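Local atomic coordinates of plastocyanin (Adiantum capillus-veneris, PDB entry 1KDJ), a protein that carries electrons between the cytochrome b6-f complex and P700 of photosystem I, using a single bound copper ion. Residues G10-Y15 with T35-V40; A75-P80 with G97-K102. All coordinates share one frame; numbering follows the deposited sequence.

Interaction 1. Residues G10-Y15 with T35-V40; sequences GNFKFY and TGHNIV. With CU (copper (II) ion), chain B.
Phe14 pushes its ring against the loop that carries His37, and this is the tight end of the contact. Its chi1 (-71°) sets CG anti to the carbonyl carbon, and the end of the ring comes near residues 35-40: Phe14 CE1 meets Ile39 CG1 at 3.9 Å, the two side chains crossing at a slant. The ring edge is turned to the backbone beyond His37: Phe14 CZ lies 4.0 Å from Asn38 O, near the ring plane. That carbonyl is buried here and has no hydrogen-bonding partner in the model. Val3 and Val5 of strand 2-5 and Phe85 close around Phe14, the Phe85 ring edge-to-face with it.

His37 is one of the four copper ligands of this cupredoxin site, with Cys87, His90 and Met95. Its ND1 binds the copper at 1.9 Å, while the far nitrogen reaches segment 10-15 through a water. Water 2 accepts from His37 NE2 at 2.9 Å, in the ring plane, and donates to Asn11 O at 2.7 Å. Asn11 O is thus a second-shell partner of a copper ligand, and the bridge would help to keep the imidazole in its orientation.

Toward Gly10 the contact turns loose and wet. Phe12 CD1 lies 4.2 Å from His37 CE1, at the imidazole edge; the Phe12 ring itself is stacked on His90. Beyond it water 1 joins the Gly10 carbonyl to the Thr35 side chain: it donates to Gly10 O and hydrogen-bonds Thr35 OG1, 3.0 Å from that hydroxyl oxygen.

Interaction 2. Residues A75-P80 with G97-K102; sequences AKVSTP and GTLTVK
The carbonyl oxygen of Thr79 receives a hydrogen bond from the Tyr83 hydroxyl and lies against the side chain of Val101, whose CB is 3.6 Å from Thr79 O. Both valine methyls border it as well, CG1 closer than CG2. This is the end of the cupredoxin beta sandwich where residues 75-80 leave strand 72-75 of one sheet and pass over to strand 81-86 of the other, beside the C-terminal strand 96-101.

Val101 is the centre of the contact. Its CG1, anti to the backbone N (chi1 -176°), reaches the turning backbone and comes within 3.6 Å of Val77 O. The other branch meets Val77: Val101 CG2 sits 4.1 Å from Val77 CG1, and the two valine side chains cross at about a right angle. One step further into the sandwich, Val77 CG2 touches Leu99 CD1 at 4.3 Å. Leu99 and Val101, on alternate positions of the strand with Thr100 turned away between them, face Val77 across the contact. Tyr83 touches both Val77 and Val101, and Ala58 also packs on Val77.

The turn itself is held from helix 49-57. Glu54 takes Ser78 N on its OE2 and Thr79 OG1 on its OE1, so one carboxylate ties down two neighbouring residues. Past Thr79 the contact runs to the outside of the protein, where Pro80 comes up to the carbonyl oxygens of the last two residues. Its CA-H points toward Val101 O, with the Pro80 CA 3.4 Å from that oxygen and an angle of 137° at the hydrogen, while Pro80 CG rests 3.4 Å from Lys102 O of the terminal carboxylate.

Overall arrangement
Interactions 1 and 2 lie on opposite sides of the chain's centre, their own centres about 19 Å apart. Interaction 1 holds a copper ligand, His37; interaction 2 lies away from the metal. The other three ligands, Cys87, His90 and Met95, sit on the stretch of chain between strand 81-86, which residues 75-80 lead into, and strand 96-101, which takes in most of residues 97-102. The contacts meet where Phe14 CD2 packs 4.1 Å from Gly97 N, two residues after Met95, which Phe14 also touches. Protonation of an active-site histidine is hindered by pi-pi interactions in this protein, in keeping with the aromatic neighbour that interaction 1 brings to His90.

Interaction 1. Residues G10-Y15 with T35-V40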
loop_
_atom_site.group_PDB
_atom_site.type_symbol
_atom_site.label_atom_id
_atom_site.label_comp_id
_atom_site.label_asym_id
_atom_site.label_seq_id
_atom_site.Cartn_x
_atom_site.Cartn_y
_atom_site.Cartn_z
ATOM N N GLY A 10 -15.729 -8.806 -1.969
ATOM C CA GLY A 10 -15.285 -8.767 -0.565
ATOM C C GLY A 10 -14.065 -9.612 -0.172
ATOM O O GLY A 10 -13.848 -9.962 0.999
ATOM N N ASN A 11 -13.225 -9.998 -1.138
ATOM C CA ASN A 11 -11.992 -10.712 -0.843
ATOM C C ASN A 11 -10.958 -9.752 -0.262
ATOM O O ASN A 11 -10.951 -8.576 -0.604
ATOM C CB ASN A 11 -11.387 -11.309 -2.083
ATOM C CG ASN A 11 -12.196 -12.474 -2.559
ATOM O OD1 ASN A 11 -12.383 -13.455 -1.844
ATOM N ND2 ASN A 11 -12.646 -12.424 -3.797
ATOM N N PHE A 12 -10.072 -10.204 0.588
ATOM C CA PHE A 12 -9.097 -9.313 1.200
ATOM C C PHE A 12 -7.781 -9.441 0.396
ATOM O O PHE A 12 -6.825 -10.123 0.806
ATOM C CB PHE A 12 -8.889 -9.735 2.640
ATOM C CG PHE A 12 -10.149 -9.853 3.508
ATOM C CD1 PHE A 12 -11.212 -8.985 3.345
ATOM C CD2 PHE A 12 -10.159 -10.843 4.482
ATOM C CE1 PHE A 12 -12.310 -9.099 4.180
ATOM C CE2 PHE A 12 -11.260 -10.950 5.309
ATOM C CZ PHE A 12 -12.320 -10.075 5.154
ATOM N N LYS A 13 -7.721 -8.778 -0.754
ATOM C CA LYS A 13 -6.589 -8.920 -1.660
ATOM C C LYS A 13 -6.303 -7.610 -2.337
ATOM O O LYS A 13 -7.173 -6.788 -2.624
ATOM C CB LYS A 13 -6.901 -9.957 -2.758
ATOM C CG LYS A 13 -7.105 -11.437 -2.444
ATOM C CD LYS A 13 -5.789 -12.117 -2.743
ATOM C CE LYS A 13 -5.719 -13.618 -2.427
ATOM N NZ LYS A 13 -4.302 -14.030 -2.346
ATOM N N PHE A 14 -5.018 -7.436 -2.648
ATOM C CA PHE A 14 -4.572 -6.338 -3.498
ATOM C C PHE A 14 -4.436 -6.951 -4.920
ATOM O O PHE A 14 -3.993 -8.087 -5.061
ATOM C CB PHE A 14 -3.178 -5.796 -3.056
ATOM C CG PHE A 14 -3.207 -5.018 -1.735
ATOM C CD1 PHE A 14 -3.646 -3.704 -1.764
ATOM C CD2 PHE A 14 -2.788 -5.644 -0.559
ATOM C CE1 PHE A 14 -3.662 -2.976 -0.574
ATOM C CE2 PHE A 14 -2.812 -4.911 0.614
ATOM C CZ PHE A 14 -3.243 -3.597 0.587
ATOM N N TYR A 15 -4.796 -6.176 -5.914
ATOM C CA TYR A 15 -4.782 -6.571 -7.313
ATOM C C TYR A 15 -3.981 -5.583 -8.160
ATOM O O TYR A 15 -4.499 -4.491 -8.444
ATOM C CB TYR A 15 -6.232 -6.639 -7.793
ATOM C CG TYR A 15 -7.039 -7.755 -7.133
ATOM C CD1 TYR A 15 -6.743 -9.075 -7.389
ATOM C CD2 TYR A 15 -8.104 -7.405 -6.315
ATOM C CE1 TYR A 15 -7.503 -10.063 -6.826
ATOM C CE2 TYR A 15 -8.867 -8.390 -5.748
ATOM C CZ TYR A 15 -8.553 -9.702 -6.009
ATOM O OH TYR A 15 -9.314 -10.696 -5.458
ATOM N N THR A 35 -16.040 -3.178 1.184
ATOM C CA THR A 35 -15.216 -3.368 2.363
ATOM C C THR A 35 -14.109 -2.274 2.383
ATOM O O THR A 35 -13.392 -2.124 1.385
ATOM C CB THR A 35 -14.616 -4.758 2.276
ATOM O OG1 THR A 35 -15.693 -5.683 2.101
ATOM C CG2 THR A 35 -13.820 -5.101 3.491
ATOM N N GLY A 36 -13.984 -1.464 3.446
ATOM C CA GLY A 36 -12.940 -0.463 3.574
ATOM C C GLY A 36 -11.639 -1.182 3.824
ATOM O O GLY A 36 -11.518 -2.311 4.337
ATOM N N HIS A 37 -10.545 -0.545 3.420
ATOM C CA HIS A 37 -9.211 -1.140 3.528
ATOM C C HIS A 37 -8.229 0.003 3.670
ATOM O O HIS A 37 -8.590 1.139 3.387
ATOM C CB HIS A 37 -8.784 -1.899 2.253
ATOM C CG HIS A 37 -9.623 -3.125 1.912
ATOM N ND1 HIS A 37 -9.384 -4.245 2.571
ATOM C CD2 HIS A 37 -10.573 -3.260 0.929
ATOM C CE1 HIS A 37 -10.190 -5.133 1.998
ATOM N NE2 HIS A 37 -10.871 -4.536 1.041
ATOM N N ASN A 38 -6.993 -0.259 4.045
ATOM C CA ASN A 38 -6.009 0.828 3.927
ATOM C C ASN A 38 -4.653 0.242 3.517
ATOM O O ASN A 38 -4.554 -0.963 3.238
ATOM C CB ASN A 38 -5.868 1.611 5.274
ATOM C CG ASN A 38 -5.244 0.874 6.418
ATOM O OD1 ASN A 38 -4.820 -0.275 6.446
ATOM N ND2 ASN A 38 -5.251 1.556 7.534
ATOM N N ILE A 39 -3.596 1.063 3.499
ATOM C CA ILE A 39 -2.280 0.610 3.050
ATOM C C ILE A 39 -1.262 1.217 4.006
ATOM O O ILE A 39 -1.202 2.443 4.084
ATOM C CB ILE A 39 -1.896 1.122 1.618
ATOM C CG1 ILE A 39 -2.936 0.662 0.561
ATOM C CG2 ILE A 39 -0.468 0.604 1.271
ATOM C CD1 ILE A 39 -4.212 1.537 0.400
ATOM N N VAL A 40 -0.499 0.358 4.624
ATOM C CA VAL A 40 0.568 0.738 5.532
ATOM C C VAL A 40 1.793 -0.058 5.130
ATOM O O VAL A 40 1.737 -1.281 4.998
ATOM C CB VAL A 40 0.174 0.410 7.022
ATOM C CG1 VAL A 40 1.303 0.759 7.983
ATOM C CG2 VAL A 40 -1.035 1.227 7.402
HETATM CU CU CU B . -8.320 -4.747 4.097
HETATM O O HOH W 1 -15.606 -8.526 2.906
HETATM O O HOH W 2 -12.660 -6.442 -0.323
#

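Interaction 2. Residues A75-P80 with G97-K102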
loop_
_atom_site.group_PDB
_atom_site.type_symbol
_atom_site.label_atom_id
_atom_site.label_comp_id
_atom_site.label_asym_id
_atom_site.label_seq_id
_atom_site.Cartn_x
_atom_site.Cartn_y
_atom_site.Cartn_z
ATOM N N ALA A 75 1.004 6.919 -3.114
ATOM C CA ALA A 75 2.268 6.791 -2.400
ATOM C C ALA A 75 3.447 6.951 -3.390
ATOM O O ALA A 75 3.333 6.508 -4.548
ATOM C CB ALA A 75 2.384 5.422 -1.773
ATOM N N LYS A 76 4.561 7.599 -3.001
ATOM C CA LYS A 76 5.769 7.755 -3.828
ATOM C C LYS A 76 6.950 7.329 -2.972
ATOM O O LYS A 76 7.081 7.785 -1.827
ATOM C CB LYS A 76 5.997 9.196 -4.237
ATOM C CG LYS A 76 5.211 9.675 -5.414
ATOM C CD LYS A 76 5.241 11.171 -5.352
ATOM C CE LYS A 76 5.081 11.789 -6.725
ATOM N NZ LYS A 76 6.363 11.739 -7.413
ATOM N N VAL A 77 7.763 6.391 -3.437
ATOM C CA VAL A 77 8.958 5.938 -2.759
ATOM C C VAL A 77 10.097 6.069 -3.811
ATOM O O VAL A 77 10.026 5.650 -4.994
ATOM C CB VAL A 77 8.802 4.483 -2.296
ATOM C CG1 VAL A 77 10.099 4.042 -1.616
ATOM C CG2 VAL A 77 7.635 4.336 -1.299
ATOM N N SER A 78 11.093 6.861 -3.412
ATOM C CA SER A 78 12.281 7.119 -4.221
ATOM C C SER A 78 13.427 6.126 -4.040
ATOM O O SER A 78 14.199 5.970 -4.987
ATOM C CB SER A 78 12.797 8.545 -3.914
ATOM O OG SER A 78 11.774 9.541 -3.849
ATOM N N THR A 79 13.609 5.434 -2.917
ATOM C CA THR A 79 14.753 4.578 -2.687
ATOM C C THR A 79 14.598 3.192 -3.294
ATOM O O THR A 79 13.650 2.487 -2.940
ATOM C CB THR A 79 15.014 4.464 -1.154
ATOM O OG1 THR A 79 15.221 5.807 -0.724
ATOM C CG2 THR A 79 16.163 3.548 -0.752
ATOM N N PRO A 80 15.476 2.732 -4.193
ATOM C CA PRO A 80 15.503 1.361 -4.683
ATOM C C PRO A 80 15.480 0.296 -3.605
ATOM O O PRO A 80 16.156 0.402 -2.581
ATOM C CB PRO A 80 16.756 1.335 -5.548
ATOM C CG PRO A 80 16.785 2.714 -6.134
ATOM C CD PRO A 80 16.458 3.555 -4.906
ATOM N N GLY A 97 1.046 -6.974 -0.001
ATOM C CA GLY A 97 1.615 -6.912 -1.336
ATOM C C GLY A 97 3.078 -6.476 -1.238
ATOM O O GLY A 97 3.547 -6.155 -0.133
ATOM N N THR A 98 3.819 -6.518 -2.349
ATOM C CA THR A 98 5.206 -6.040 -2.400
ATOM C C THR A 98 5.345 -4.947 -3.462
ATOM O O THR A 98 4.661 -4.949 -4.496
ATOM C CB THR A 98 6.222 -7.185 -2.718
ATOM O OG1 THR A 98 5.840 -7.743 -3.957
ATOM C CG2 THR A 98 6.268 -8.264 -1.666
ATOM N N LEU A 99 6.188 -3.953 -3.206
ATOM C CA LEU A 99 6.453 -2.864 -4.117
ATOM C C LEU A 99 7.971 -2.963 -4.361
ATOM O O LEU A 99 8.732 -2.937 -3.382
ATOM C CB LEU A 99 6.166 -1.521 -3.473
ATOM C CG LEU A 99 5.742 -0.222 -4.197
ATOM C CD1 LEU A 99 6.586 0.938 -3.681
ATOM C CD2 LEU A 99 5.864 -0.369 -5.691
ATOM N N THR A 100 8.420 -3.129 -5.615
ATOM C CA THR A 100 9.835 -3.112 -5.969
ATOM C C THR A 100 10.060 -1.764 -6.616
ATOM O O THR A 100 9.348 -1.396 -7.563
ATOM C CB THR A 100 10.179 -4.224 -6.975
ATOM O OG1 THR A 100 10.028 -5.423 -6.241
ATOM C CG2 THR A 100 11.589 -4.124 -7.583
ATOM N N VAL A 101 11.014 -0.967 -6.103
ATOM C CA VAL A 101 11.340 0.331 -6.684
ATOM C C VAL A 101 12.678 0.126 -7.427
ATOM O O VAL A 101 13.618 -0.444 -6.839
ATOM C CB VAL A 101 11.478 1.386 -5.559
ATOM C CG1 VAL A 101 11.725 2.747 -6.161
ATOM C CG2 VAL A 101 10.177 1.461 -4.748
ATOM N N LYS A 102 12.701 0.463 -8.717
ATOM C CA LYS A 102 13.898 0.317 -9.540
ATOM C C LYS A 102 14.602 1.652 -9.550
ATOM O O LYS A 102 15.786 1.636 -9.232
ATOM C CB LYS A 102 13.646 -0.005 -11.028
ATOM C CG LYS A 102 13.013 -1.323 -11.440
ATOM C CD LYS A 102 13.407 -2.557 -10.605
ATOM C CE LYS A 102 14.878 -2.897 -10.519
ATOM N NZ LYS A 102 15.091 -4.045 -9.657
ATOM O OXT LYS A 102 13.966 2.676 -9.858
#